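Side-chain contacts in rhamnonate dehydratase (Gibberella zeae PH-1, PDB 3FXG), which probably dehydrates L-rhamnonate to its 2-keto-3-deoxy acid, as a magnesium-dependent member of the enolase superfamily: residues A[44-47]-A[48-51]; A[54-58]-A[59-63]; A[95-98]-A[99-102]; A[109-112]-A[113-117]. All coordinates share one frame; numbering follows the deposited sequence.

Contact 1: A[44-47]-A[48-51]; sequences TPAS and KWEQ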
loop_
_atom_site.group_PDB
_atom_site.type_symbol
_atom_site.label_atom_id
_atom_site.label_comp_id
_atom_site.label_asym_id
_atom_site.label_seq_id
_atom_site.Cartn_x
_atom_site.Cartn_y
_atom_site.Cartn_z
ATOM N N THR A 44 -25.040 1.263 25.225
ATOM C CA THR A 44 -23.798 1.879 25.690
ATOM C C THR A 44 -22.709 0.811 25.835
ATOM O O THR A 44 -22.980 -0.384 25.694
ATOM C CB THR A 44 -23.983 2.555 27.070
ATOM O OG1 THR A 44 -23.959 1.556 28.097
ATOM C CG2 THR A 44 -25.314 3.304 27.136
ATOM N N PRO A 45 -21.459 1.231 26.109
ATOM C CA PRO A 45 -20.350 0.285 26.271
ATOM C C PRO A 45 -20.567 -0.663 27.453
ATOM O O PRO A 45 -19.964 -1.733 27.517
ATOM C CB PRO A 45 -19.144 1.198 26.496
ATOM C CG PRO A 45 -19.496 2.416 25.702
ATOM C CD PRO A 45 -20.955 2.616 26.063
ATOM N N ALA A 46 -21.429 -0.261 28.385
ATOM C CA ALA A 46 -21.713 -1.072 29.567
ATOM C C ALA A 46 -22.990 -1.901 29.442
ATOM O O ALA A 46 -23.337 -2.650 30.353
ATOM C CB ALA A 46 -21.798 -0.178 30.801
ATOM N N SER A 47 -23.686 -1.773 28.317
ATOM C CA SER A 47 -24.927 -2.515 28.108
ATOM C C SER A 47 -24.715 -4.024 28.073
ATOM O O SER A 47 -25.677 -4.793 28.088
ATOM C CB SER A 47 -25.605 -2.056 26.815
ATOM O OG SER A 47 -26.043 -0.714 26.932
ATOM N N LYS A 48 -23.453 -4.439 28.026
ATOM C CA LYS A 48 -23.097 -5.855 27.999
ATOM C C LYS A 48 -23.524 -6.543 29.298
ATOM O O LYS A 48 -23.724 -7.758 29.331
ATOM C CB LYS A 48 -21.580 -6.009 27.826
ATOM C CG LYS A 48 -20.993 -5.240 26.643
ATOM C CD LYS A 48 -19.465 -5.272 26.646
ATOM C CE LYS A 48 -18.911 -6.682 26.494
ATOM N NZ LYS A 48 -19.214 -7.282 25.161
ATOM N N TRP A 49 -23.675 -5.760 30.362
ATOM C CA TRP A 49 -24.043 -6.303 31.666
ATOM C C TRP A 49 -25.429 -5.861 32.141
ATOM O O TRP A 49 -25.728 -4.669 32.215
ATOM C CB TRP A 49 -22.962 -5.909 32.675
ATOM C CG TRP A 49 -21.588 -6.274 32.182
ATOM C CD1 TRP A 49 -21.089 -7.535 32.008
ATOM C CD2 TRP A 49 -20.564 -5.373 31.734
ATOM N NE1 TRP A 49 -19.822 -7.475 31.476
ATOM C CE2 TRP A 49 -19.476 -6.161 31.299
ATOM C CE3 TRP A 49 -20.463 -3.974 31.657
ATOM C CZ2 TRP A 49 -18.294 -5.599 30.791
ATOM C CZ3 TRP A 49 -19.285 -3.414 31.150
ATOM C CH2 TRP A 49 -18.219 -4.229 30.724
ATOM N N GLU A 50 -26.268 -6.842 32.463
ATOM C CA GLU A 50 -27.640 -6.603 32.908
ATOM C C GLU A 50 -27.856 -5.493 33.932
ATOM O O GLU A 50 -28.720 -4.634 33.745
ATOM C CB GLU A 50 -28.244 -7.905 33.446
ATOM C CG GLU A 50 -28.700 -8.861 32.356
ATOM C CD GLU A 50 -29.909 -8.342 31.597
ATOM O OE1 GLU A 50 -30.254 -8.930 30.549
ATOM O OE2 GLU A 50 -30.520 -7.351 32.053
ATOM N N GLN A 51 -27.085 -5.505 35.013
ATOM C CA GLN A 51 -27.254 -4.491 36.044
ATOM C C GLN A 51 -26.900 -3.078 35.583
ATOM O O GLN A 51 -27.184 -2.109 36.281
ATOM C CB GLN A 51 -26.446 -4.851 37.299
ATOM C CG GLN A 51 -24.926 -4.792 37.163
ATOM C CD GLN A 51 -24.309 -6.073 36.618
ATOM O OE1 GLN A 51 -23.178 -6.421 36.967
ATOM N NE2 GLN A 51 -25.036 -6.771 35.756
#
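Trp-49 folds back over Ala-46 where two overlapping type I beta turns, Thr-44 to Ser-47 and Ala-46 to Trp-49, coil the loop between helix 36-39 and strand 66-73. The second turn is closed by Trp-49 N, which donates to Ala-46 O at 3.1 Å; the bond is nearly straight at hydrogen (172°), although the donor sits above the carbonyl plane. From CB of Trp-49 the side chain leaves beside its own backbone N, with CG anti to the carbonyl carbon (chi1 -52°), and this turns the six-membered ring back toward the first turn. CB lies near Ala-46 O, CE3 comes to 3.4 Å from that oxygen, and CZ3, farther out, approaches Ala-46 CA, Ala-46 CB and Pro-45 O. The preceding residue covers one face of the indole with Lys-48 CB, while the methylenes of Lys-48 run past Pro-45 O, with CD 3.7 Å from it. The chain then bends twice and carries NZ to a salt bridge with Asp-193. Pro-45 O also accepts from Arg-118 of a second subunit, and Leu-111 of that subunit packs on Trp-49, so the turn forms part of a subunit interface. Thr-44 supports the first turn: its OG1 accepts from Ala-46 N in an ST turn, and its backbone N donates to Ser-47 OG at 2.8 Å.

Contact 2: A[54-58]-A[59-63]; sequences KSRTS and WGINV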
loop_
_atom_site.group_PDB
_atom_site.type_symbol
_atom_site.label_atom_id
_atom_site.label_comp_id
_atom_site.label_asym_id
_atom_site.label_seq_id
_atom_site.Cartn_x
_atom_site.Cartn_y
_atom_site.Cartn_z
ATOM N N LYS A 54 -30.146 -0.809 31.990
ATOM C CA LYS A 54 -31.388 -0.040 32.053
ATOM C C LYS A 54 -31.190 1.442 32.376
ATOM O O LYS A 54 -32.005 2.283 31.998
ATOM C CB LYS A 54 -32.343 -0.652 33.083
ATOM C CG LYS A 54 -33.745 -0.060 33.034
ATOM C CD LYS A 54 -34.643 -0.617 34.132
ATOM C CE LYS A 54 -36.076 -0.121 33.974
ATOM N NZ LYS A 54 -36.165 1.370 33.934
ATOM N N SER A 55 -30.109 1.757 33.076
ATOM C CA SER A 55 -29.816 3.132 33.463
ATOM C C SER A 55 -28.374 3.500 33.142
ATOM O O SER A 55 -27.462 2.716 33.400
ATOM C CB SER A 55 -30.055 3.303 34.966
ATOM O OG SER A 55 -29.385 4.444 35.468
ATOM N N ARG A 56 -28.159 4.689 32.588
ATOM C CA ARG A 56 -26.796 5.098 32.275
ATOM C C ARG A 56 -26.091 5.591 33.536
ATOM O O ARG A 56 -24.859 5.600 33.605
ATOM C CB ARG A 56 -26.780 6.167 31.175
ATOM C CG ARG A 56 -27.232 5.619 29.820
ATOM C CD ARG A 56 -26.537 6.293 28.637
ATOM N NE ARG A 56 -27.084 7.611 28.326
ATOM C CZ ARG A 56 -26.699 8.351 27.289
ATOM N NH1 ARG A 56 -25.761 7.907 26.462
ATOM N NH2 ARG A 56 -27.261 9.533 27.072
ATOM N N THR A 57 -26.869 5.986 34.542
ATOM C CA THR A 57 -26.281 6.445 35.795
ATOM C C THR A 57 -25.790 5.243 36.603
ATOM O O THR A 57 -24.875 5.367 37.419
ATOM C CB THR A 57 -27.291 7.249 36.654
ATOM O OG1 THR A 57 -28.463 6.461 36.892
ATOM C CG2 THR A 57 -27.680 8.543 35.947
ATOM N N SER A 58 -26.386 4.078 36.360
ATOM C CA SER A 58 -26.000 2.867 37.077
ATOM C C SER A 58 -24.497 2.616 36.956
ATOM O O SER A 58 -23.836 2.299 37.951
ATOM C CB SER A 58 -26.774 1.655 36.550
ATOM O OG SER A 58 -26.425 1.355 35.209
ATOM N N TRP A 59 -23.957 2.767 35.748
ATOM C CA TRP A 59 -22.527 2.557 35.550
ATOM C C TRP A 59 -21.689 3.822 35.736
ATOM O O TRP A 59 -20.466 3.787 35.601
ATOM C CB TRP A 59 -22.232 1.907 34.185
ATOM C CG TRP A 59 -22.862 2.552 32.987
ATOM C CD1 TRP A 59 -24.043 2.203 32.394
ATOM C CD2 TRP A 59 -22.317 3.619 32.200
ATOM N NE1 TRP A 59 -24.263 2.982 31.283
ATOM C CE2 TRP A 59 -23.222 3.860 31.140
ATOM C CE3 TRP A 59 -21.153 4.394 32.285
ATOM C CZ2 TRP A 59 -22.999 4.846 30.171
ATOM C CZ3 TRP A 59 -20.930 5.379 31.316
ATOM C CH2 TRP A 59 -21.851 5.593 30.275
ATOM N N GLY A 60 -22.350 4.939 36.033
ATOM C CA GLY A 60 -21.631 6.175 36.303
ATOM C C GLY A 60 -21.507 7.294 35.286
ATOM O O GLY A 60 -20.608 8.122 35.412
ATOM N N ILE A 61 -22.394 7.363 34.300
ATOM C CA ILE A 61 -22.288 8.427 33.306
ATOM C C ILE A 61 -22.357 9.823 33.943
ATOM O O ILE A 61 -21.897 10.807 33.363
ATOM C CB ILE A 61 -23.399 8.307 32.236
ATOM C CG1 ILE A 61 -23.014 9.118 30.996
ATOM C CG2 ILE A 61 -24.729 8.813 32.803
ATOM C CD1 ILE A 61 -23.927 8.888 29.800
ATOM N N ASN A 62 -22.911 9.895 35.147
ATOM C CA ASN A 62 -23.069 11.165 35.852
ATOM C C ASN A 62 -22.126 11.304 37.048
ATOM O O ASN A 62 -22.306 12.186 37.889
ATOM C CB ASN A 62 -24.513 11.282 36.343
ATOM C CG ASN A 62 -24.861 10.217 37.370
ATOM O OD1 ASN A 62 -24.323 9.105 37.338
ATOM N ND2 ASN A 62 -25.769 10.546 38.284
ATOM N N VAL A 63 -21.114 10.448 37.116
ATOM C CA VAL A 63 -20.188 10.459 38.244
ATOM C C VAL A 63 -19.350 11.721 38.460
ATOM O O VAL A 63 -19.047 12.072 39.600
ATOM C CB VAL A 63 -19.227 9.240 38.175
ATOM C CG1 VAL A 63 -18.225 9.419 37.040
ATOM C CG2 VAL A 63 -18.517 9.064 39.506
#
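Arg-56 O lies over the centre of one face of the Trp-59 indole, 3.4 Å from CE2, and the same oxygen accepts from Ile-61 N at 3.1 Å. The indole reaches this place with CG between the backbone N and the carbonyl carbon (chi1 50°). Arg-56 and Trp-59 run side by side in the same direction, guanidinium and ring planes 74° apart. Ile-61 packs against Arg-56: CG2 touches Arg-56 CB at 3.7 Å, and CD1 rests over one guanidinium face, 3.7 Å from Arg-56 NE. Thr-57 CG2 lies 3.6 Å from the amide carbon CG of Asn-62. Beyond this shell, Arg-56 NE donates to Leu-37 O and its guanidinium makes a cation-pi contact with Tyr-224. Ser-55 positions the start of the bend, its OG accepting from Ser-58 N at 3.2 Å in an ST motif. Two backbone oxygens serve the assembly: Ser-58 O accepts from Arg-99 NH1 and Trp-59 O from His-96 NE2, both of a second subunit. Gly-60 N closes the first of two consecutive type I beta turns by donating to Thr-57 O, and Gly-60 to Val-63 forms the second, a compact double turn leading toward strand 66-73 in the N-terminal domain of the enolase superfamily.

Contact 3: A[95-98]-A[99-102]; sequences QHFE and RFLI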
loop_
_atom_site.group_PDB
_atom_site.type_symbol
_atom_site.label_atom_id
_atom_site.label_comp_id
_atom_site.label_asym_id
_atom_site.label_seq_id
_atom_site.Cartn_x
_atom_site.Cartn_y
_atom_site.Cartn_z
ATOM N N GLN A 95 -4.076 22.847 41.344
ATOM C CA GLN A 95 -2.822 22.161 41.632
ATOM C C GLN A 95 -1.848 22.138 40.456
ATOM O O GLN A 95 -0.634 22.223 40.647
ATOM C CB GLN A 95 -3.098 20.733 42.103
ATOM C CG GLN A 95 -3.750 20.644 43.476
ATOM C CD GLN A 95 -2.891 21.255 44.570
ATOM O OE1 GLN A 95 -3.174 22.347 45.063
ATOM N NE2 GLN A 95 -1.829 20.555 44.945
ATOM N N HIS A 96 -2.364 22.043 39.237
ATOM C CA HIS A 96 -1.472 21.990 38.088
ATOM C C HIS A 96 -1.475 23.188 37.142
ATOM O O HIS A 96 -0.439 23.810 36.910
ATOM C CB HIS A 96 -1.755 20.720 37.273
ATOM C CG HIS A 96 -0.659 20.355 36.317
ATOM N ND1 HIS A 96 -0.759 19.299 35.438
ATOM C CD2 HIS A 96 0.568 20.893 36.119
ATOM C CE1 HIS A 96 0.358 19.201 34.740
ATOM N NE2 HIS A 96 1.180 20.156 35.133
ATOM N N PHE A 97 -2.641 23.529 36.610
ATOM C CA PHE A 97 -2.724 24.593 35.621
ATOM C C PHE A 97 -2.636 26.053 36.050
ATOM O O PHE A 97 -2.201 26.894 35.263
ATOM C CB PHE A 97 -3.973 24.355 34.765
ATOM C CG PHE A 97 -4.023 22.976 34.169
ATOM C CD1 PHE A 97 -3.000 22.534 33.331
ATOM C CD2 PHE A 97 -5.054 22.097 34.488
ATOM C CE1 PHE A 97 -3.003 21.234 32.824
ATOM C CE2 PHE A 97 -5.066 20.797 33.987
ATOM C CZ PHE A 97 -4.037 20.363 33.154
ATOM N N GLU A 98 -3.012 26.368 37.286
ATOM C CA GLU A 98 -2.962 27.760 37.729
ATOM C C GLU A 98 -1.591 28.408 37.525
ATOM O O GLU A 98 -1.503 29.588 37.183
ATOM C CB GLU A 98 -3.368 27.873 39.203
ATOM C CG GLU A 98 -3.553 29.313 39.666
ATOM C CD GLU A 98 -4.158 29.424 41.057
ATOM O OE1 GLU A 98 -4.894 28.504 41.474
ATOM O OE2 GLU A 98 -3.911 30.445 41.728
ATOM N N ARG A 99 -0.529 27.632 37.712
ATOM C CA ARG A 99 0.834 28.143 37.567
ATOM C C ARG A 99 1.146 28.750 36.199
ATOM O O ARG A 99 1.996 29.631 36.089
ATOM C CB ARG A 99 1.847 27.028 37.861
ATOM C CG ARG A 99 1.970 25.969 36.765
ATOM C CD ARG A 99 2.863 24.816 37.225
ATOM N NE ARG A 99 2.216 24.014 38.263
ATOM C CZ ARG A 99 2.852 23.156 39.056
ATOM N NH1 ARG A 99 4.163 22.984 38.938
ATOM N NH2 ARG A 99 2.178 22.469 39.968
ATOM N N PHE A 100 0.473 28.277 35.156
ATOM C CA PHE A 100 0.724 28.786 33.809
ATOM C C PHE A 100 -0.100 30.027 33.487
ATOM O O PHE A 100 0.229 30.781 32.569
ATOM C CB PHE A 100 0.393 27.709 32.775
ATOM C CG PHE A 100 1.095 26.409 33.010
ATOM C CD1 PHE A 100 2.460 26.289 32.777
ATOM C CD2 PHE A 100 0.395 25.303 33.482
ATOM C CE1 PHE A 100 3.121 25.086 33.011
ATOM C CE2 PHE A 100 1.048 24.095 33.721
ATOM C CZ PHE A 100 2.413 23.988 33.485
ATOM N N LEU A 101 -1.157 30.241 34.257
ATOM C CA LEU A 101 -2.068 31.352 34.009
ATOM C C LEU A 101 -1.820 32.665 34.740
ATOM O O LEU A 101 -1.914 33.732 34.137
ATOM C CB LEU A 101 -3.496 30.890 34.297
ATOM C CG LEU A 101 -3.907 29.580 33.620
ATOM C CD1 LEU A 101 -5.241 29.116 34.177
ATOM C CD2 LEU A 101 -3.977 29.776 32.113
ATOM N N ILE A 102 -1.523 32.600 36.034
ATOM C CA ILE A 102 -1.319 33.826 36.802
ATOM C C ILE A 102 -0.218 34.713 36.230
ATOM O O ILE A 102 0.914 34.270 36.035
ATOM C CB ILE A 102 -0.999 33.524 38.286
ATOM C CG1 ILE A 102 -2.051 32.574 38.873
ATOM C CG2 ILE A 102 -0.979 34.825 39.084
ATOM C CD1 ILE A 102 -3.479 33.064 38.736
HETATM O O HOH W 1 -0.516 25.364 39.706
#
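The Arg-99 guanidinium presents its edge to Gln-95 O and one face to His-96 CD2, its plane 86° from that of the imidazole. NH2 donates to Gln-95 O at 2.9 Å, the oxygen being only 3° out of the guanidinium plane, whereas NE makes a weak bond to His-96 O at 3.0 Å. The stronger NH2 bond, helped by the weak one from NE, restrains the rotation of the group. Arg-99 CG also lies over the centre of one face of the Phe-100 ring, and Phe-97 CD1 lies over a face of His-96, toward its rim. The His-96 and Phe-100 rings meet obliquely, CD2 to CE2 4.0 Å. This is the C-terminal end of helix 86-101 in the enolase-type N-terminal domain, where the regular bonding breaks: Arg-99 N turns to a water, and Phe-100 N donates to Phe-97 O at 3.0 Å. Outside, Phe-100 meets Tyr-52 of a second subunit edge-to-face, while His-96 ND1 bonds with Tyr-123 OH. Glu-98 O takes two bonds as the helix ends, from Leu-101 N above the carbonyl plane and from Ile-102 N nearly in line with C=O. Beside them Glu-98 CG touches Ile-102 CG1 at 3.7 Å.

Contact 4: A[109-112]-A[113-117]; sequences TNLL and FEQMY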
loop_
_atom_site.group_PDB
_atom_site.type_symbol
_atom_site.label_atom_id
_atom_site.label_comp_id
_atom_site.label_asym_id
_atom_site.label_seq_id
_atom_site.Cartn_x
_atom_site.Cartn_y
_atom_site.Cartn_z
ATOM N N THR A 109 -3.313 32.666 23.837
ATOM C CA THR A 109 -4.056 31.414 23.835
ATOM C C THR A 109 -3.236 30.232 23.335
ATOM O O THR A 109 -3.302 29.141 23.907
ATOM C CB THR A 109 -5.337 31.541 22.994
ATOM O OG1 THR A 109 -5.025 32.099 21.711
ATOM C CG2 THR A 109 -6.329 32.440 23.699
ATOM N N ASN A 110 -2.463 30.441 22.273
ATOM C CA ASN A 110 -1.642 29.361 21.734
ATOM C C ASN A 110 -0.581 28.896 22.728
ATOM O O ASN A 110 -0.395 27.696 22.929
ATOM C CB ASN A 110 -0.980 29.786 20.417
ATOM C CG ASN A 110 -1.955 29.783 19.249
ATOM O OD1 ASN A 110 -3.061 29.248 19.354
ATOM N ND2 ASN A 110 -1.545 30.363 18.128
ATOM N N LEU A 111 0.115 29.841 23.351
ATOM C CA LEU A 111 1.144 29.494 24.327
ATOM C C LEU A 111 0.555 28.762 25.530
ATOM O O LEU A 111 1.045 27.705 25.936
ATOM C CB LEU A 111 1.864 30.753 24.819
ATOM C CG LEU A 111 2.821 30.524 25.994
ATOM C CD1 LEU A 111 4.020 29.714 25.518
ATOM C CD2 LEU A 111 3.274 31.860 26.570
ATOM N N LEU A 112 -0.502 29.323 26.102
ATOM C CA LEU A 112 -1.119 28.717 27.274
ATOM C C LEU A 112 -1.637 27.302 27.023
ATOM O O LEU A 112 -1.521 26.436 27.890
ATOM C CB LEU A 112 -2.234 29.619 27.804
ATOM C CG LEU A 112 -1.740 30.992 28.281
ATOM C CD1 LEU A 112 -2.923 31.834 28.734
ATOM C CD2 LEU A 112 -0.739 30.823 29.420
ATOM N N PHE A 113 -2.206 27.053 25.849
ATOM C CA PHE A 113 -2.698 25.709 25.571
ATOM C C PHE A 113 -1.548 24.712 25.445
ATOM O O PHE A 113 -1.602 23.619 26.005
ATOM C CB PHE A 113 -3.525 25.651 24.288
ATOM C CG PHE A 113 -3.944 24.255 23.928
ATOM C CD1 PHE A 113 -5.017 23.649 24.578
ATOM C CD2 PHE A 113 -3.197 23.502 23.026
ATOM C CE1 PHE A 113 -5.336 22.312 24.338
ATOM C CE2 PHE A 113 -3.506 22.161 22.782
ATOM C CZ PHE A 113 -4.575 21.567 23.439
ATOM N N GLU A 114 -0.511 25.083 24.702
ATOM C CA GLU A 114 0.630 24.193 24.522
ATOM C C GLU A 114 1.267 23.866 25.862
ATOM O O GLU A 114 1.674 22.732 26.103
ATOM C CB GLU A 114 1.678 24.829 23.604
ATOM C CG GLU A 114 1.183 25.088 22.186
ATOM C CD GLU A 114 0.688 23.829 21.504
ATOM O OE1 GLU A 114 1.441 22.832 21.485
ATOM O OE2 GLU A 114 -0.447 23.836 20.981
ATOM N N GLN A 115 1.354 24.858 26.742
ATOM C CA GLN A 115 1.953 24.624 28.049
ATOM C C GLN A 115 1.110 23.668 28.888
ATOM O O GLN A 115 1.624 22.694 29.432
ATOM C CB GLN A 115 2.152 25.948 28.794
ATOM C CG GLN A 115 3.161 26.876 28.118
ATOM C CD GLN A 115 3.459 28.113 28.935
ATOM O OE1 GLN A 115 2.567 28.683 29.564
ATOM N NE2 GLN A 115 4.717 28.549 28.918
HETATM N N MSE A 116 -0.187 23.935 28.988
HETATM C CA MSE A 116 -1.050 23.070 29.776
HETATM C C MSE A 116 -1.108 21.659 29.200
HETATM O O MSE A 116 -1.085 20.677 29.943
HETATM C CB MSE A 116 -2.466 23.655 29.858
HETATM C CG MSE A 116 -2.554 24.973 30.621
HETATM SE SE MSE A 116 -4.393 25.516 30.917
HETATM C CE MSE A 116 -4.748 26.336 29.201
ATOM N N TYR A 117 -1.172 21.553 27.877
ATOM C CA TYR A 117 -1.249 20.240 27.242
ATOM C C TYR A 117 0.046 19.443 27.369
ATOM O O TYR A 117 0.035 18.283 27.778
ATOM C CB TYR A 117 -1.604 20.376 25.757
ATOM C CG TYR A 117 -1.838 19.039 25.088
ATOM C CD1 TYR A 117 -3.085 18.415 25.145
ATOM C CD2 TYR A 117 -0.794 18.369 24.443
ATOM C CE1 TYR A 117 -3.287 17.149 24.576
ATOM C CE2 TYR A 117 -0.984 17.107 23.878
ATOM C CZ TYR A 117 -2.232 16.504 23.946
ATOM O OH TYR A 117 -2.425 15.261 23.381
HETATM O O HOH W 2 -1.562 26.153 20.557
#
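With chi1 at 171°, Leu-111 swings CG to the side opposite its N; Gln-115 CG lies beside its own N, opposite the carbonyl carbon (chi1 -65°), and the chain then runs extended, which brings the leucine branch and the amide together one helical turn apart. Leu-111 CD1 touches Gln-115 NE2 at 3.7 Å, and the other end of the amide, OE1, approaches Leu-112 CD2 at 3.9 Å. The selenomethionine Met-116 bends at chi3, returning CE to 3.5 Å from Leu-112 O. Four consecutive i to i+4 bonds hold the frame of helix 109-119, among them Gln-115 N to Leu-111 O and Met-116 N to Leu-112 O, both 3.0 Å. On another flank Glu-114 bends at chi2, and a water donates both to its OE2, at 2.6 Å, and to Asn-110 O, at 3.1 Å. Leu-112 and Met-116 face helix 86-101, through Leu-101, Phe-97 and Phe-100, whereas Glu-114 and Gln-115 pack on Trp-49 of a second subunit. Asn-110 ND2 donates to Ser-337 O of a third subunit. Glu-114 OE2 also forms a salt bridge with Arg-280; this and the water, with a further bond at OE1, would favour the ionised form of the buried carboxylate.

How the contacts relate
Along the chain the four contacts follow in numerical order. Contacts 1 and 2 share the long loop between helix 36-39 and strand 66-73; their centres are 10 Å apart, and Ala-46 CB meets Trp-59 CD1 at 3.6 Å. Contacts 3 and 4 lie on successive helices, 86-101 and 109-119, with centres 11 Å apart and Leu-101 packed on Leu-112. The two pairs are well separated within one chain, contacts 2 and 3 having centres about 32 Å apart. Between subunits they come together: the loop of one copy, contacts 1 and 2, docks on the helices of another, contacts 3 and 4, joining neighbouring chains of the eight-chain assembly.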